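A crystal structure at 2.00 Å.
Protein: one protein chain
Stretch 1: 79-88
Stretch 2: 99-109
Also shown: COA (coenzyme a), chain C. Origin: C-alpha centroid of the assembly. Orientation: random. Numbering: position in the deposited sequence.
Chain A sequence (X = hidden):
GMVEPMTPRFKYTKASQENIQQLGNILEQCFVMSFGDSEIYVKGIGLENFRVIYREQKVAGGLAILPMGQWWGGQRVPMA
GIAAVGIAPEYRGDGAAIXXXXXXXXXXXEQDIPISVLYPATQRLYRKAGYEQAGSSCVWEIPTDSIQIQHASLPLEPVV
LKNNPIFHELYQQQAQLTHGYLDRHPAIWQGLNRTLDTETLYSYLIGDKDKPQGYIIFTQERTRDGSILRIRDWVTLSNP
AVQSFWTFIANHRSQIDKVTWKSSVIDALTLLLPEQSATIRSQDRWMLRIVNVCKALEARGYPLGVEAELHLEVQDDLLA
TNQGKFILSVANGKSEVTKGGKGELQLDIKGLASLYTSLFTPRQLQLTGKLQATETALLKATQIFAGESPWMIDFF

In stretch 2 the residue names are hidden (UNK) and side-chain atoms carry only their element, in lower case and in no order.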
# COMPACT_ATOMS: atom_id res chain seq x y z
N MSE A 79 -18.93 -14.90 37.02
CA MSE A 79 -19.12 -14.04 35.84
C MSE A 79 -19.70 -14.83 34.71
O MSE A 79 -19.28 -15.98 34.49
CB MSE A 79 -17.76 -13.52 35.41
CG MSE A 79 -17.69 -12.38 34.41
SE MSE A 79 -17.67 -13.08 32.63
CE MSE A 79 -15.84 -13.06 32.40
N ALA A 80 -20.67 -14.24 34.01
CA ALA A 80 -21.25 -14.88 32.85
C ALA A 80 -20.80 -14.15 31.57
O ALA A 80 -21.13 -12.97 31.36
CB ALA A 80 -22.75 -14.95 32.95
N GLY A 81 -20.00 -14.85 30.77
CA GLY A 81 -19.46 -14.33 29.53
C GLY A 81 -20.54 -14.48 28.50
O GLY A 81 -21.27 -15.47 28.50
N ILE A 82 -20.74 -13.44 27.69
CA ILE A 82 -21.72 -13.52 26.60
C ILE A 82 -20.95 -13.66 25.29
O ILE A 82 -20.13 -12.82 24.98
CB ILE A 82 -22.67 -12.31 26.56
CG1 ILE A 82 -23.38 -12.12 27.90
CG2 ILE A 82 -23.71 -12.43 25.42
CD1 ILE A 82 -24.23 -13.23 28.26
N ALA A 83 -21.22 -14.72 24.52
CA ALA A 83 -20.57 -14.91 23.28
C ALA A 83 -21.57 -15.14 22.10
O ALA A 83 -22.75 -15.50 22.28
CB ALA A 83 -19.61 -16.10 23.40
N ALA A 84 -21.03 -14.98 20.90
CA ALA A 84 -21.75 -15.25 19.65
C ALA A 84 -23.19 -14.71 19.57
O ALA A 84 -24.12 -15.46 19.29
CB ALA A 84 -21.73 -16.74 19.37
N VAL A 85 -23.36 -13.42 19.82
CA VAL A 85 -24.67 -12.82 19.72
C VAL A 85 -24.95 -12.58 18.25
O VAL A 85 -24.22 -11.85 17.59
CB VAL A 85 -24.73 -11.46 20.44
CG1 VAL A 85 -26.10 -10.83 20.26
CG2 VAL A 85 -24.42 -11.63 21.91
N GLY A 86 -26.00 -13.19 17.74
CA GLY A 86 -26.37 -13.00 16.35
C GLY A 86 -27.86 -13.05 16.12
O GLY A 86 -28.56 -13.92 16.66
N ILE A 87 -28.34 -12.12 15.30
CA ILE A 87 -29.73 -12.08 14.81
C ILE A 87 -29.66 -12.20 13.31
O ILE A 87 -28.95 -11.46 12.68
CB ILE A 87 -30.40 -10.73 15.16
CG1 ILE A 87 -30.29 -10.45 16.65
CG2 ILE A 87 -31.84 -10.69 14.73
CD1 ILE A 87 -31.12 -11.45 17.56
N ALA A 88 -30.40 -13.13 12.73
CA ALA A 88 -30.43 -13.34 11.29
C ALA A 88 -30.82 -12.02 10.65
O ALA A 88 -31.72 -11.32 11.12
CB ALA A 88 -31.43 -14.47 10.95
N UNK A 99 -34.08 -7.50 23.07
CA UNK A 99 -34.93 -8.44 23.79
C UNK A 99 -34.07 -9.60 24.27
O UNK A 99 -34.09 -9.96 25.43
c UNK A 99 -36.10 -8.92 22.92
N UNK A 100 -33.28 -10.17 23.37
CA UNK A 100 -32.41 -11.30 23.72
C UNK A 100 -31.50 -10.98 24.93
O UNK A 100 -31.41 -11.74 25.92
c UNK A 100 -29.82 -12.97 21.33
c UNK A 100 -30.52 -12.80 22.64
c UNK A 100 -31.11 -14.15 23.13
c UNK A 100 -31.56 -11.68 22.49
N UNK A 101 -30.84 -9.84 24.86
CA UNK A 101 -29.90 -9.45 25.92
C UNK A 101 -30.56 -9.23 27.28
O UNK A 101 -30.05 -9.61 28.33
c UNK A 101 -27.30 -9.74 24.33
c UNK A 101 -28.14 -7.77 26.69
c UNK A 101 -29.07 -8.22 25.49
c UNK A 101 -28.24 -8.52 24.23
N UNK A 102 -31.72 -8.64 27.25
CA UNK A 102 -32.48 -8.43 28.46
C UNK A 102 -32.91 -9.75 29.10
O UNK A 102 -32.77 -9.94 30.28
n UNK A 102 -34.44 -3.95 27.60
c UNK A 102 -34.53 -5.26 27.34
c UNK A 102 -33.29 -6.13 27.70
c UNK A 102 -33.68 -7.55 28.12
o UNK A 102 -35.52 -5.77 26.80
N UNK A 103 -33.47 -10.66 28.30
CA UNK A 103 -33.81 -11.99 28.79
C UNK A 103 -32.63 -12.70 29.36
O UNK A 103 -32.74 -13.30 30.40
n UNK A 103 -36.42 -12.13 26.28
c UNK A 103 -36.98 -12.73 28.31
c UNK A 103 -35.91 -12.59 27.47
c UNK A 103 -34.46 -12.87 27.68
c UNK A 103 -37.74 -12.00 26.38
n UNK A 103 -38.10 -12.35 27.60
N UNK A 104 -31.51 -12.69 28.65
CA UNK A 104 -30.27 -13.27 29.10
C UNK A 104 -29.81 -12.69 30.44
O UNK A 104 -29.44 -13.43 31.34
c UNK A 104 -29.16 -13.01 28.02
c UNK A 104 -27.85 -13.60 28.43
o UNK A 104 -29.58 -13.61 26.80
N UNK A 105 -29.81 -11.37 30.57
CA UNK A 105 -29.46 -10.74 31.83
C UNK A 105 -30.37 -11.18 32.98
O UNK A 105 -29.91 -11.44 34.09
c UNK A 105 -27.05 -8.79 31.79
c UNK A 105 -29.48 -9.21 31.69
c UNK A 105 -28.31 -8.59 30.99
c UNK A 105 -28.56 -7.08 30.79
N UNK A 106 -31.66 -11.27 32.71
CA UNK A 106 -32.60 -11.75 33.70
C UNK A 106 -32.25 -13.16 34.10
O UNK A 106 -32.31 -13.50 35.29
n UNK A 106 -36.15 -12.52 36.24
c UNK A 106 -35.30 -11.84 35.46
c UNK A 106 -34.03 -11.68 33.17
c UNK A 106 -35.10 -12.42 34.03
o UNK A 106 -34.72 -10.81 35.86
N UNK A 107 -31.86 -14.00 33.14
CA UNK A 107 -31.47 -15.37 33.52
C UNK A 107 -30.21 -15.36 34.39
O UNK A 107 -30.12 -16.05 35.38
o UNK A 107 -30.02 -19.58 31.63
o UNK A 107 -31.02 -18.14 30.28
c UNK A 107 -30.59 -18.50 31.42
c UNK A 107 -30.76 -17.59 32.62
c UNK A 107 -31.24 -16.22 32.27
N UNK A 108 -29.21 -14.57 34.01
CA UNK A 108 -27.97 -14.52 34.77
C UNK A 108 -28.26 -14.08 36.22
O UNK A 108 -27.76 -14.67 37.21
c UNK A 108 -25.93 -13.21 31.74
c UNK A 108 -26.60 -14.20 32.69
c UNK A 108 -25.72 -13.36 34.90
c UNK A 108 -26.97 -13.59 34.06
N UNK A 109 -29.15 -13.10 36.35
CA UNK A 109 -29.52 -12.60 37.62
C UNK A 109 -30.17 -13.71 38.46
O UNK A 109 -29.88 -13.84 39.64
c UNK A 109 -30.45 -11.38 37.50
o UNK A 109 -31.79 -11.80 37.35
N1A COA C . -24.51 -0.72 15.12
C2A COA C . -24.92 0.10 16.11
N3A COA C . -26.04 -0.14 16.82
C4A COA C . -26.79 -1.23 16.53
C5A COA C . -26.42 -2.09 15.51
C6A COA C . -25.24 -1.81 14.79
N6A COA C . -24.78 -2.58 13.78
N7A COA C . -27.37 -3.06 15.47
C8A COA C . -28.29 -2.79 16.43
N9A COA C . -27.92 -1.68 17.07
C1B COA C . -28.59 -0.97 18.21
C2B COA C . -29.77 -0.13 17.74
O2B COA C . -29.38 1.19 17.29
C3B COA C . -30.70 -0.15 18.95
O3B COA C . -30.58 1.03 19.75
P3B COA C . -31.68 2.23 19.62
O7A COA C . -32.89 1.71 20.38
O8A COA C . -30.96 3.44 20.21
O9A COA C . -31.98 2.36 18.13
C4B COA C . -30.32 -1.39 19.75
O4B COA C . -29.09 -1.88 19.20
C5B COA C . -31.40 -2.48 19.68
O5B COA C . -31.50 -2.94 18.33
P1A COA C . -32.06 -4.42 17.91
O1A COA C . -32.41 -5.19 19.16
O2A COA C . -33.13 -4.22 16.84
O3A COA C . -30.74 -5.06 17.18
P2A COA C . -30.80 -6.13 15.94
O4A COA C . -31.91 -7.13 16.29
O5A COA C . -30.93 -5.34 14.64
O6A COA C . -29.30 -6.84 16.04
CBP COA C . -26.97 -7.61 15.27
CCP COA C . -28.42 -7.19 14.93
CDP COA C . -27.04 -8.30 16.63
CEP COA C . -26.21 -6.31 15.52
CAP COA C . -26.41 -8.56 14.11
OAP COA C . -26.42 -9.98 14.48
C9P COA C . -25.06 -8.33 13.38
O9P COA C . -24.93 -7.44 12.37
N8P COA C . -23.94 -9.04 13.61
C7P COA C . -23.52 -10.09 14.54
C6P COA C . -22.32 -9.43 15.20
C5P COA C . -22.69 -8.89 16.57
O5P COA C . -23.70 -8.20 16.73
N4P COA C . -21.86 -9.17 17.59
C3P COA C . -22.01 -8.73 18.97
C2P COA C . -20.90 -9.42 19.73
S1P COA C . -21.21 -11.23 19.85

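Position 99 carries a single side-chain carbon, CB, and it lies out of reach of the strand; one carbon and nothing more makes this Ala99. At position 100 there are four carbons, forked at the second, and CA-to-CB points toward stretch 1. One tip of the fork lies near Val85 and Ile87, and the pattern is that of leucine: Leu100, whose CD2 is 4.4 Å from Val85 CG1 and 4.3 Å from Ile87 CD1.

Position 101 also has four carbons, but the fork is at the first and one arm is two carbons long, which identifies Ile101. Its CA-to-CB bond points sideways, yet the end of the longer arm comes nearer the strand, with Ile101 CD1 4.2 Å from Val85 CG2. Position 102 has three carbons, the third bearing one oxygen and one nitrogen, and touches nothing on stretch 1; this terminal amide belongs to Gln102.

At position 103 one carbon leads to a five-membered ring of three carbons and two nitrogens, an imidazole, so the residue is His103. The ring is far from the strand and turns back along its own helix, where His103 ND1 makes a weak hydrogen bond to Ala99 O at 3.3 Å. Position 104 shows one carbon carrying an oxygen and a second carbon, and its methyl meets the end of Ile82. This is Thr104: CG2 packs 3.6 Å from Ile82 CD1, while OG1 donates to Leu100 O at 2.8 Å. The hydroxyl is thus satisfied within the helix, and a polar residue can face an apolar strand without leaving that group unpaired.

Position 105 has four carbons forked at the second, the signature of Leu105; the end of its side chain comes nearer but makes no contact with stretch 1. Three carbons ending in one oxygen and one nitrogen mark position 106 as Gln106, exposed and out of reach. Position 107 ends its three-carbon chain in two oxygens, a carboxylate, hence Glu107; both oxygens are hydrogen-bonded elsewhere in the structure.

Position 108 has four carbons forked at the first, with one two-carbon arm directed at Ala80 and Ile82. It is Ile108, whose CD1 lies 3.8 Å from Ala80 CB and 3.9 Å from Ile82 CD1. Position 109, one carbon followed by one oxygen, is Ser109; it does not reach the strand, and its OG donates to Gln106 O at 2.7 Å.

The contact is a strand-on-helix packing, nearly antiparallel at 159°, with axes 10.1 Å apart at closest approach. Positions 100, 101, 104 and 108 recur at helical spacing and supply its apolar surface. No hydrogen bonds cross between the stretches; the direct contact consists of side-chain packing. The small Ala80 accompanies the closest backbone pairing, its CA 7.0 Å from Ile108 CA. The strand also binds coenzyme A: Ile87 N donates to COA OAP at 3.0 Å, while Ile87 CD1 packs against Leu100.

Stretch 2, residues 99-109: ALIQHTLQEIS
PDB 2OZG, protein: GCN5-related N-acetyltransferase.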